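Local coordinates for PspGI restriction endonuclease (Pyrococcus sp. GI-H, PDB 3BM3), which probably cuts double-stranded DNA at a specific sequence, as a type II restriction endonuclease, and is captured here with its substrate DNA, at residues T29-D34 with A56-E61; R168-E173 with I185-V190; I176-F181 with G208-Y213. The protein carries 2 engineered substitutions. One frame throughout, in Å; residues are numbered along the deposited sequence.

Contact 1: residues T29-D34 with A56-E61; sequences TELNVD and AKMLEE. With nucleotides of chain A.
Leu31 and Val33 meet Leu59 and Met58 in a small apolar patch, and no hydrogen bond crosses between the segments. Leu31 carries most of the contact. Its CG lies anti to the carbonyl carbon (chi1 -67°), which carries the two methyls out to helix 52-80. There Leu31 CD1 sits over the backbone, 3.8 Å from Leu59 CA. The same methyl also touches a side-chain branch, with Leu31 CD1 4.2 Å from Leu59 CD1. Val33 meets that branch as well: its CG2 is 4.1 Å from Leu59 CD1, and the two side chains cross at about a right angle. Leu59 CD1 is therefore shared by both partners. Met58, deposited as selenomethionine, reaches tip to tip toward Leu31. It has two conformers, so the very tight approach of its CG to Leu31 CD1 is doubtful in detail.

Backbone and capping bonds shape the turn that holds Leu31 and Val33. Asn32 has a positive phi and ends helix 20-31 in a Schellman motif; its N bonds to Thr29 O at 3.0 Å. The same residue is the N-cap of helix 33-38, with OD1 accepting from Glu35 N. One residue thus closes one helix and opens the next.

Charged groups lie on other sides of helix 52-80. Lys57 forms a salt bridge with Glu194. Glu60 leaves the helix on the side away from segment 29-34 and forms a salt bridge with Arg161. In the conformer given its carboxylate lies near DA6 of chain A, but a second conformer makes that approach uncertain. Ile107 of helix 85-115 packs on Leu59. The arrangement is a Schellman motif running into an N-cap between two successive helices, 20-31 and 33-38, packed by apolar side chains on helix 52-80.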
loop_
_atom_site.group_PDB
_atom_site.type_symbol
_atom_site.label_atom_id
_atom_site.label_comp_id
_atom_site.label_asym_id
_atom_site.label_seq_id
_atom_site.Cartn_x
_atom_site.Cartn_y
_atom_site.Cartn_z
ATOM N N THR C 29 15.814 25.707 -9.278
ATOM C CA THR C 29 16.818 26.683 -9.690
ATOM C C THR C 29 17.525 26.207 -10.951
ATOM O O THR C 29 17.563 26.912 -11.968
ATOM C CB THR C 29 17.827 26.918 -8.568
ATOM O OG1 THR C 29 17.132 27.509 -7.467
ATOM C CG2 THR C 29 18.936 27.857 -9.016
ATOM N N GLU C 30 18.038 24.988 -10.885
ATOM C CA GLU C 30 18.766 24.390 -11.992
ATOM C C GLU C 30 17.992 24.347 -13.297
ATOM O O GLU C 30 18.552 24.686 -14.346
ATOM C CB GLU C 30 19.285 23.006 -11.606
ATOM C CG GLU C 30 20.415 23.122 -10.589
ATOM C CD GLU C 30 21.041 21.792 -10.216
ATOM O OE1 GLU C 30 21.802 21.765 -9.211
ATOM O OE2 GLU C 30 20.816 20.793 -10.932
ATOM N N LEU C 31 16.709 23.992 -13.228
ATOM C CA LEU C 31 15.844 23.894 -14.402
ATOM C C LEU C 31 15.184 25.221 -14.789
ATOM O O LEU C 31 14.455 25.279 -15.772
ATOM C CB LEU C 31 14.721 22.882 -14.142
ATOM C CG LEU C 31 15.157 21.421 -14.003
ATOM C CD1 LEU C 31 13.943 20.562 -13.646
ATOM C CD2 LEU C 31 15.864 20.915 -15.283
ATOM N N ASN C 32 15.420 26.260 -14.009
ATOM C CA ASN C 32 14.635 27.491 -14.094
ATOM C C ASN C 32 13.146 27.196 -14.260
ATOM O O ASN C 32 12.465 27.666 -15.181
ATOM C CB ASN C 32 15.149 28.440 -15.184
ATOM C CG ASN C 32 14.691 29.891 -14.949
ATOM O OD1 ASN C 32 13.826 30.156 -14.080
ATOM N ND2 ASN C 32 15.251 30.833 -15.717
ATOM N N VAL C 33 12.644 26.406 -13.331
ATOM C CA VAL C 33 11.231 26.054 -13.302
ATOM C C VAL C 33 10.329 27.275 -13.143
ATOM O O VAL C 33 9.215 27.289 -13.642
ATOM C CB VAL C 33 10.949 25.026 -12.189
ATOM C CG1 VAL C 33 9.469 24.969 -11.827
ATOM C CG2 VAL C 33 11.476 23.664 -12.629
ATOM N N ASP C 34 10.798 28.303 -12.459
ATOM C CA ASP C 34 9.969 29.481 -12.286
ATOM C C ASP C 34 9.711 30.134 -13.634
ATOM O O ASP C 34 8.626 30.637 -13.864
ATOM C CB ASP C 34 10.554 30.436 -11.274
ATOM C CG ASP C 34 10.547 29.853 -9.865
ATOM O OD1 ASP C 34 9.831 28.837 -9.607
ATOM O OD2 ASP C 34 11.266 30.412 -9.012
ATOM N N ALA C 56 6.160 18.813 -13.896
ATOM C CA ALA C 56 6.230 17.907 -12.741
ATOM C C ALA C 56 7.187 16.765 -12.981
ATOM O O ALA C 56 8.033 16.474 -12.135
ATOM C CB ALA C 56 4.858 17.341 -12.374
ATOM N N LYS C 57 7.106 16.175 -14.165
ATOM C CA LYS C 57 7.945 15.040 -14.502
ATOM C C LYS C 57 9.408 15.476 -14.600
ATOM O O LYS C 57 10.294 14.783 -14.106
ATOM C CB LYS C 57 7.479 14.402 -15.804
ATOM C CG LYS C 57 8.176 13.100 -16.166
ATOM C CD LYS C 57 7.334 12.286 -17.149
ATOM C CE LYS C 57 8.044 11.043 -17.694
ATOM N NZ LYS C 57 7.575 9.763 -17.050
HETATM N N MSE C 58 9.641 16.613 -15.250
HETATM C CA MSE C 58 10.993 17.140 -15.426
HETATM C C MSE C 58 11.614 17.481 -14.076
HETATM O O MSE C 58 12.776 17.158 -13.825
HETATM C CB MSE C 58 10.982 18.355 -16.373
HETATM C CG MSE C 58 11.534 19.628 -15.781
HETATM SE SE MSE C 58 12.152 20.827 -17.159
HETATM C CE MSE C 58 13.538 19.694 -17.948
ATOM N N LEU C 59 10.831 18.132 -13.217
ATOM C CA LEU C 59 11.283 18.542 -11.909
ATOM C C LEU C 59 11.544 17.317 -11.029
ATOM O O LEU C 59 12.557 17.249 -10.305
ATOM C CB LEU C 59 10.241 19.473 -11.249
ATOM C CG LEU C 59 10.634 20.091 -9.905
ATOM C CD1 LEU C 59 12.039 20.692 -9.920
ATOM C CD2 LEU C 59 9.601 21.145 -9.502
ATOM N N GLU C 60 10.633 16.370 -11.105
ATOM C CA GLU C 60 10.782 15.134 -10.385
ATOM C C GLU C 60 12.095 14.439 -10.774
ATOM O O GLU C 60 12.878 14.038 -9.918
ATOM C CB GLU C 60 9.572 14.257 -10.664
ATOM C CG GLU C 60 9.432 13.136 -9.736
ATOM C CD GLU C 60 10.161 11.912 -10.202
ATOM O OE1 GLU C 60 10.722 11.911 -11.317
ATOM O OE2 GLU C 60 10.156 10.957 -9.432
ATOM N N GLU C 61 12.344 14.350 -12.075
ATOM C CA GLU C 61 13.517 13.645 -12.589
ATOM C C GLU C 61 14.797 14.350 -12.151
ATOM O O GLU C 61 15.746 13.706 -11.692
ATOM C CB GLU C 61 13.444 13.527 -14.115
ATOM C CG GLU C 61 12.383 12.574 -14.558
ATOM C CD GLU C 61 12.063 12.626 -16.027
ATOM O OE1 GLU C 61 12.344 13.653 -16.705
ATOM O OE2 GLU C 61 11.514 11.609 -16.508
ATOM P P DA A 6 7.814 4.897 -6.337
ATOM O OP1 DA A 6 6.610 5.521 -6.954
ATOM O OP2 DA A 6 8.716 4.068 -7.182
ATOM O "O5'" DA A 6 8.634 6.083 -5.666
ATOM C "C5'" DA A 6 9.960 5.869 -5.210
ATOM C "C4'" DA A 6 10.922 6.182 -6.325
ATOM O "O4'" DA A 6 11.003 7.610 -6.553
ATOM C "C3'" DA A 6 12.352 5.710 -6.071
ATOM O "O3'" DA A 6 12.778 4.973 -7.210
ATOM C "C2'" DA A 6 13.141 7.001 -5.930
ATOM C "C1'" DA A 6 12.354 7.926 -6.827
ATOM N N9 DA A 6 12.546 9.357 -6.591
ATOM C C8 DA A 6 12.060 10.370 -7.376
ATOM N N7 DA A 6 12.388 11.567 -6.960
ATOM C C5 DA A 6 13.137 11.329 -5.818
ATOM C C6 DA A 6 13.779 12.195 -4.919
ATOM N N6 DA A 6 13.760 13.526 -5.036
ATOM N N1 DA A 6 14.450 11.642 -3.886
ATOM C C2 DA A 6 14.467 10.307 -3.776
ATOM N N3 DA A 6 13.902 9.389 -4.557
ATOM C C4 DA A 6 13.243 9.972 -5.575
#

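Contact 2: residues R168-E173 with I185-V190; sequences REAVGE and INFWFV. With nucleotides of chain B.
Phe187 and Phe189 both carry CG anti to the backbone N (chi1 -169° for Phe187), and this brings both rings to Ala170 on helix 167-181, and the Phe187 ring also to Glu173. Ala170 CB is touched by both rings. It is 3.6 Å from Phe189 CD1 and 4.1 Å from Phe187 CE2. Glu173 runs out extended and crosses Phe187 at about a right angle. Its CD lies at the ring edge, in plane, 3.8 Å from Phe187 CE1, with the carboxylate and ring planes 85° apart. Glu173 OE1 also bonds to Thr158 OG1 on strand 155-160. Met204 of helix 198-206 packs on Ala170 and Phe189.

Arg168 leaves the helix away from the strand. Arg168 NH1 gives a nearly straight bond (174°) to OP2 of DA4 of chain B, 3.2 Å, in the guanidinium plane. Arg168 NH2 donates to OP1 of the same phosphate at 3.0 Å. Its NE forms a salt bridge with Glu135 of the second subunit. Replacing this side chain with an alanine's methyl is likely to leave the DA4 phosphate without these two donors and Glu135 of the second subunit without this partner.

The helix runs antiparallel to the strand within a beta-alpha-beta unit. No hydrogen bond joins the two segments; apolar contacts and a ring edge meet there, while Arg168 grips backbone phosphate oxygens, a contact that does not read the base.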
loop_
_atom_site.group_PDB
_atom_site.type_symbol
_atom_site.label_atom_id
_atom_site.label_comp_id
_atom_site.label_asym_id
_atom_site.label_seq_id
_atom_site.Cartn_x
_atom_site.Cartn_y
_atom_site.Cartn_z
ATOM N N ARG C 168 -6.232 1.102 -3.734
ATOM C CA ARG C 168 -7.315 0.693 -2.840
ATOM C C ARG C 168 -7.284 1.467 -1.515
ATOM O O ARG C 168 -8.295 1.562 -0.856
ATOM C CB ARG C 168 -7.328 -0.802 -2.599
ATOM C CG ARG C 168 -7.712 -1.581 -3.841
ATOM C CD ARG C 168 -8.029 -3.014 -3.500
ATOM N NE ARG C 168 -8.378 -3.780 -4.692
ATOM C CZ ARG C 168 -7.504 -4.219 -5.580
ATOM N NH1 ARG C 168 -6.191 -4.054 -5.381
ATOM N NH2 ARG C 168 -7.917 -4.891 -6.646
ATOM N N GLU C 169 -6.115 2.003 -1.127
ATOM C CA GLU C 169 -6.007 2.858 0.032
ATOM C C GLU C 169 -6.903 4.065 -0.130
ATOM O O GLU C 169 -7.518 4.507 0.812
ATOM C CB GLU C 169 -4.604 3.332 0.270
ATOM C CG GLU C 169 -3.662 2.202 0.651
ATOM C CD GLU C 169 -2.239 2.643 0.845
ATOM O OE1 GLU C 169 -1.914 3.802 0.515
ATOM O OE2 GLU C 169 -1.483 1.793 1.349
ATOM N N ALA C 170 -6.955 4.583 -1.357
ATOM C CA ALA C 170 -7.760 5.772 -1.635
ATOM C C ALA C 170 -9.236 5.430 -1.537
ATOM O O ALA C 170 -10.016 6.226 -0.993
ATOM C CB ALA C 170 -7.425 6.312 -2.994
ATOM N N VAL C 171 -9.618 4.248 -2.018
ATOM C CA VAL C 171 -10.994 3.768 -1.942
ATOM C C VAL C 171 -11.333 3.630 -0.460
ATOM O O VAL C 171 -12.363 4.068 -0.018
ATOM C CB VAL C 171 -11.207 2.454 -2.673
ATOM C CG1 VAL C 171 -12.647 1.930 -2.479
ATOM C CG2 VAL C 171 -10.881 2.566 -4.184
ATOM N N GLY C 172 -10.391 3.109 0.312
ATOM C CA GLY C 172 -10.557 2.950 1.759
ATOM C C GLY C 172 -10.748 4.278 2.438
ATOM O O GLY C 172 -11.678 4.470 3.227
ATOM N N GLU C 173 -9.860 5.224 2.141
ATOM C CA GLU C 173 -9.941 6.549 2.703
ATOM C C GLU C 173 -11.296 7.209 2.370
ATOM O O GLU C 173 -11.986 7.777 3.222
ATOM C CB GLU C 173 -8.783 7.404 2.204
ATOM C CG GLU C 173 -8.808 8.765 2.775
ATOM C CD GLU C 173 -7.671 9.629 2.323
ATOM O OE1 GLU C 173 -6.774 9.132 1.617
ATOM O OE2 GLU C 173 -7.715 10.825 2.641
ATOM N N ILE C 185 -18.989 14.659 -0.396
ATOM C CA ILE C 185 -17.583 15.024 -0.452
ATOM C C ILE C 185 -17.084 14.924 -1.898
ATOM O O ILE C 185 -17.706 14.267 -2.748
ATOM C CB ILE C 185 -16.717 14.180 0.477
ATOM C CG1 ILE C 185 -16.575 12.735 -0.019
ATOM C CG2 ILE C 185 -17.242 14.242 1.899
ATOM C CD1 ILE C 185 -15.523 11.955 0.797
ATOM N N ASN C 186 -15.976 15.617 -2.157
ATOM C CA ASN C 186 -15.302 15.606 -3.434
ATOM C C ASN C 186 -13.937 14.992 -3.179
ATOM O O ASN C 186 -13.111 15.568 -2.508
ATOM C CB ASN C 186 -15.159 17.011 -3.948
ATOM C CG ASN C 186 -16.489 17.674 -4.137
ATOM O OD1 ASN C 186 -17.268 17.258 -4.969
ATOM N ND2 ASN C 186 -16.777 18.671 -3.308
ATOM N N PHE C 187 -13.740 13.806 -3.712
ATOM C CA PHE C 187 -12.527 13.058 -3.423
ATOM C C PHE C 187 -11.893 12.696 -4.745
ATOM O O PHE C 187 -12.500 11.958 -5.540
ATOM C CB PHE C 187 -12.875 11.799 -2.652
ATOM C CG PHE C 187 -11.688 11.109 -2.083
ATOM C CD1 PHE C 187 -11.345 11.281 -0.764
ATOM C CD2 PHE C 187 -10.908 10.284 -2.879
ATOM C CE1 PHE C 187 -10.236 10.649 -0.232
ATOM C CE2 PHE C 187 -9.797 9.656 -2.351
ATOM C CZ PHE C 187 -9.481 9.826 -1.041
ATOM N N TRP C 188 -10.697 13.245 -4.995
ATOM C CA TRP C 188 -10.044 13.068 -6.270
ATOM C C TRP C 188 -8.750 12.315 -6.044
ATOM O O TRP C 188 -8.073 12.532 -5.061
ATOM C CB TRP C 188 -9.735 14.404 -6.950
ATOM C CG TRP C 188 -10.923 15.262 -7.249
ATOM C CD1 TRP C 188 -12.225 14.991 -7.003
ATOM C CD2 TRP C 188 -10.892 16.574 -7.826
ATOM N NE1 TRP C 188 -13.016 16.052 -7.382
ATOM C CE2 TRP C 188 -12.219 17.021 -7.917
ATOM C CE3 TRP C 188 -9.874 17.383 -8.336
ATOM C CZ2 TRP C 188 -12.542 18.261 -8.458
ATOM C CZ3 TRP C 188 -10.205 18.633 -8.845
ATOM C CH2 TRP C 188 -11.517 19.036 -8.923
ATOM N N PHE C 189 -8.424 11.443 -6.983
ATOM C CA PHE C 189 -7.217 10.647 -6.895
ATOM C C PHE C 189 -6.300 11.082 -8.003
ATOM O O PHE C 189 -6.685 11.177 -9.174
ATOM C CB PHE C 189 -7.553 9.185 -7.118
ATOM C CG PHE C 189 -6.364 8.275 -7.104
ATOM C CD1 PHE C 189 -5.940 7.713 -5.906
ATOM C CD2 PHE C 189 -5.661 8.020 -8.242
ATOM C CE1 PHE C 189 -4.806 6.903 -5.870
ATOM C CE2 PHE C 189 -4.529 7.200 -8.202
ATOM C CZ PHE C 189 -4.132 6.638 -7.028
ATOM N N VAL C 190 -5.042 11.249 -7.633
ATOM C CA VAL C 190 -3.989 11.572 -8.577
ATOM C C VAL C 190 -2.892 10.514 -8.470
ATOM O O VAL C 190 -2.373 10.289 -7.394
ATOM C CB VAL C 190 -3.352 12.938 -8.257
ATOM C CG1 VAL C 190 -2.225 13.222 -9.205
ATOM C CG2 VAL C 190 -4.386 14.017 -8.257
ATOM P P DA B 4 -4.308 -6.470 -7.326
ATOM O OP1 DA B 4 -5.738 -6.859 -7.239
ATOM O OP2 DA B 4 -3.935 -5.038 -7.423
ATOM O "O5'" DA B 4 -3.585 -7.101 -6.066
ATOM C "C5'" DA B 4 -3.445 -8.509 -5.967
ATOM C "C4'" DA B 4 -2.267 -8.841 -5.088
ATOM O "O4'" DA B 4 -1.028 -8.628 -5.805
ATOM C "C3'" DA B 4 -2.194 -7.964 -3.843
ATOM O "O3'" DA B 4 -1.824 -8.784 -2.753
ATOM C "C2'" DA B 4 -1.111 -6.952 -4.181
ATOM C "C1'" DA B 4 -0.181 -7.773 -5.056
ATOM N N9 DA B 4 0.599 -6.987 -6.009
ATOM C C8 DA B 4 0.160 -5.984 -6.838
ATOM N N7 DA B 4 1.096 -5.486 -7.606
ATOM C C5 DA B 4 2.231 -6.206 -7.256
ATOM C C6 DA B 4 3.552 -6.161 -7.716
ATOM N N6 DA B 4 3.971 -5.330 -8.671
ATOM N N1 DA B 4 4.442 -7.013 -7.156
ATOM C C2 DA B 4 4.012 -7.849 -6.198
ATOM N N3 DA B 4 2.789 -7.987 -5.684
ATOM C C4 DA B 4 1.940 -7.126 -6.266
#

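Contact 3: residues I176-F181 with G208-Y213; sequences ILRNKF and GIDRVY
Arg178 and Gly208 are the nearest backbone pair, with CA atoms 7.6 Å apart. Arg178 lies near the end of helix 167-181, and Gly208 is in the loop before strand 211-214. Gly208 has a positive phi (102°). A CB there would jam against the preceding carbonyl O and crowd Arg178 NE.

Arg178 stretches out from CG to NE and grips Gly208 side-on. Arg178 NE donates to Gly208 O at 2.9 Å, in the carbonyl plane on a lone pair. Arg178 NH2 donates to the same Gly208 O at 2.7 Å, but from above that plane. NH2 also makes a salt bridge with Asp210 OD2, 2.8 Å; the hydrogen bond in it is weak. OD2 lies at the guanidinium edge, yet the carboxylate plane is turned 70° from the guanidinium. Water 1 accepts from Arg178 NH1 at 3.0 Å and links it to Asp210 OD1.

Asp210 OD2 has a second partner, Phe187 N on strand 186-191. Arg178 also packs on Phe187 and on Ile185. The contact thus ties the last turn of helix 167-181 to the loop between helix 198-206 and strand 211-214, beside the beginning of the neighbouring strand 186-191.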
loop_
_atom_site.group_PDB
_atom_site.type_symbol
_atom_site.label_atom_id
_atom_site.label_comp_id
_atom_site.label_asym_id
_atom_site.label_seq_id
_atom_site.Cartn_x
_atom_site.Cartn_y
_atom_site.Cartn_z
ATOM N N ILE C 176 -14.127 5.726 4.402
ATOM C CA ILE C 176 -14.115 6.222 5.769
ATOM C C ILE C 176 -14.694 7.639 5.836
ATOM O O ILE C 176 -15.532 7.938 6.676
ATOM C CB ILE C 176 -12.716 6.183 6.352
ATOM C CG1 ILE C 176 -12.278 4.705 6.458
ATOM C CG2 ILE C 176 -12.661 6.826 7.742
ATOM C CD1 ILE C 176 -10.740 4.583 6.635
ATOM N N LEU C 177 -14.289 8.480 4.888
ATOM C CA LEU C 177 -14.743 9.874 4.820
ATOM C C LEU C 177 -16.210 9.976 4.425
ATOM O O LEU C 177 -16.956 10.747 5.023
ATOM C CB LEU C 177 -13.870 10.618 3.840
ATOM C CG LEU C 177 -12.472 10.901 4.416
ATOM C CD1 LEU C 177 -11.561 11.409 3.307
ATOM C CD2 LEU C 177 -12.544 11.879 5.609
ATOM N N ARG C 178 -16.627 9.169 3.463
ATOM C CA ARG C 178 -18.032 9.156 3.045
ATOM C C ARG C 178 -18.937 8.655 4.139
ATOM O O ARG C 178 -20.072 9.157 4.317
ATOM C CB ARG C 178 -18.204 8.346 1.780
ATOM C CG ARG C 178 -17.693 9.088 0.624
ATOM C CD ARG C 178 -17.922 8.413 -0.686
ATOM N NE ARG C 178 -17.099 9.123 -1.652
ATOM C CZ ARG C 178 -17.431 10.279 -2.245
ATOM N NH1 ARG C 178 -18.617 10.854 -2.027
ATOM N NH2 ARG C 178 -16.584 10.854 -3.084
ATOM N N ASN C 179 -18.454 7.674 4.879
ATOM C CA ASN C 179 -19.207 7.171 5.999
ATOM C C ASN C 179 -19.455 8.291 6.984
ATOM O O ASN C 179 -20.589 8.471 7.455
ATOM C CB ASN C 179 -18.444 6.022 6.643
ATOM C CG ASN C 179 -19.244 5.291 7.675
ATOM O OD1 ASN C 179 -20.455 5.465 7.763
ATOM N ND2 ASN C 179 -18.580 4.436 8.458
ATOM N N LYS C 180 -18.428 9.089 7.263
ATOM C CA LYS C 180 -18.532 10.123 8.271
ATOM C C LYS C 180 -19.259 11.371 7.765
ATOM O O LYS C 180 -20.102 11.946 8.480
ATOM C CB LYS C 180 -17.159 10.496 8.812
ATOM C CG LYS C 180 -17.273 11.676 9.769
ATOM C CD LYS C 180 -16.098 11.873 10.629
ATOM C CE LYS C 180 -16.406 12.899 11.712
ATOM N NZ LYS C 180 -17.447 12.382 12.634
ATOM N N PHE C 181 -18.936 11.776 6.544
ATOM C CA PHE C 181 -19.350 13.084 6.019
ATOM C C PHE C 181 -20.414 13.039 4.945
ATOM O O PHE C 181 -20.917 14.096 4.540
ATOM C CB PHE C 181 -18.137 13.871 5.514
ATOM C CG PHE C 181 -17.155 14.197 6.591
ATOM C CD1 PHE C 181 -17.393 15.240 7.477
ATOM C CD2 PHE C 181 -16.005 13.435 6.759
ATOM C CE1 PHE C 181 -16.484 15.541 8.465
ATOM C CE2 PHE C 181 -15.114 13.725 7.772
ATOM C CZ PHE C 181 -15.369 14.773 8.639
ATOM N N GLY C 208 -16.386 5.578 -4.762
ATOM C CA GLY C 208 -16.184 6.712 -3.894
ATOM C C GLY C 208 -15.165 7.739 -4.297
ATOM O O GLY C 208 -14.984 8.744 -3.595
ATOM N N ILE C 209 -14.534 7.517 -5.433
ATOM C CA ILE C 209 -13.592 8.476 -5.969
ATOM C C ILE C 209 -14.322 9.198 -7.083
ATOM O O ILE C 209 -14.842 8.568 -8.006
ATOM C CB ILE C 209 -12.303 7.814 -6.449
ATOM C CG1 ILE C 209 -11.498 7.309 -5.249
ATOM C CG2 ILE C 209 -11.448 8.805 -7.197
ATOM C CD1 ILE C 209 -11.967 6.081 -4.687
ATOM N N ASP C 210 -14.382 10.515 -6.972
ATOM C CA ASP C 210 -15.127 11.308 -7.949
ATOM C C ASP C 210 -14.444 11.528 -9.256
ATOM O O ASP C 210 -15.103 11.608 -10.273
ATOM C CB ASP C 210 -15.501 12.648 -7.362
ATOM C CG ASP C 210 -16.371 12.479 -6.193
ATOM O OD1 ASP C 210 -17.547 12.076 -6.400
ATOM O OD2 ASP C 210 -15.870 12.629 -5.081
ATOM N N ARG C 211 -13.117 11.670 -9.204
ATOM C CA ARG C 211 -12.287 12.007 -10.357
ATOM C C ARG C 211 -10.944 11.306 -10.207
ATOM O O ARG C 211 -10.380 11.261 -9.105
ATOM C CB ARG C 211 -12.082 13.520 -10.489
ATOM C CG ARG C 211 -13.381 14.307 -10.554
ATOM C CD ARG C 211 -13.147 15.783 -10.762
ATOM N NE ARG C 211 -12.710 16.167 -12.099
ATOM C CZ ARG C 211 -13.490 16.282 -13.173
ATOM N NH1 ARG C 211 -14.775 15.965 -13.128
ATOM N NH2 ARG C 211 -12.958 16.677 -14.324
ATOM N N VAL C 212 -10.439 10.778 -11.315
ATOM C CA VAL C 212 -9.169 10.076 -11.328
ATOM C C VAL C 212 -8.275 10.834 -12.259
ATOM O O VAL C 212 -8.643 11.019 -13.415
ATOM C CB VAL C 212 -9.364 8.643 -11.785
ATOM C CG1 VAL C 212 -8.032 8.032 -12.202
ATOM C CG2 VAL C 212 -10.037 7.837 -10.626
ATOM N N TYR C 213 -7.103 11.232 -11.776
ATOM C CA TYR C 213 -6.112 11.934 -12.582
ATOM C C TYR C 213 -4.910 11.061 -12.839
ATOM O O TYR C 213 -4.410 10.415 -11.931
ATOM C CB TYR C 213 -5.648 13.214 -11.913
ATOM C CG TYR C 213 -6.780 14.213 -11.869
ATOM C CD1 TYR C 213 -6.919 15.164 -12.863
ATOM C CD2 TYR C 213 -7.726 14.157 -10.853
ATOM C CE1 TYR C 213 -7.965 16.047 -12.843
ATOM C CE2 TYR C 213 -8.770 15.016 -10.805
ATOM C CZ TYR C 213 -8.903 15.976 -11.824
ATOM O OH TYR C 213 -9.960 16.852 -11.775
HETATM O O HOH W 1 -19.156 12.662 -4.422
#

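In the fold
Contact 1 comes first along the chain and closes before the other two open. Its centre is about 28 Å from that of contact 2 and about 32 Å from that of contact 3, on the opposite side of the chain's centre. It belongs to the helical part, helices 20-31, 33-38 and 52-80. Contacts 2 and 3 have centres about 5 Å apart and alternate along the chain. Both use helix 167-181, and they reach neighbouring parallel strands 186-191 and 211-214 of the mixed sheet, consistent with a PDDEXK-type nuclease core. Both also touch the second subunit. Arg168 in contact 2 holds bound DNA; Glu60 in contact 1 lies near a base, its exact position uncertain.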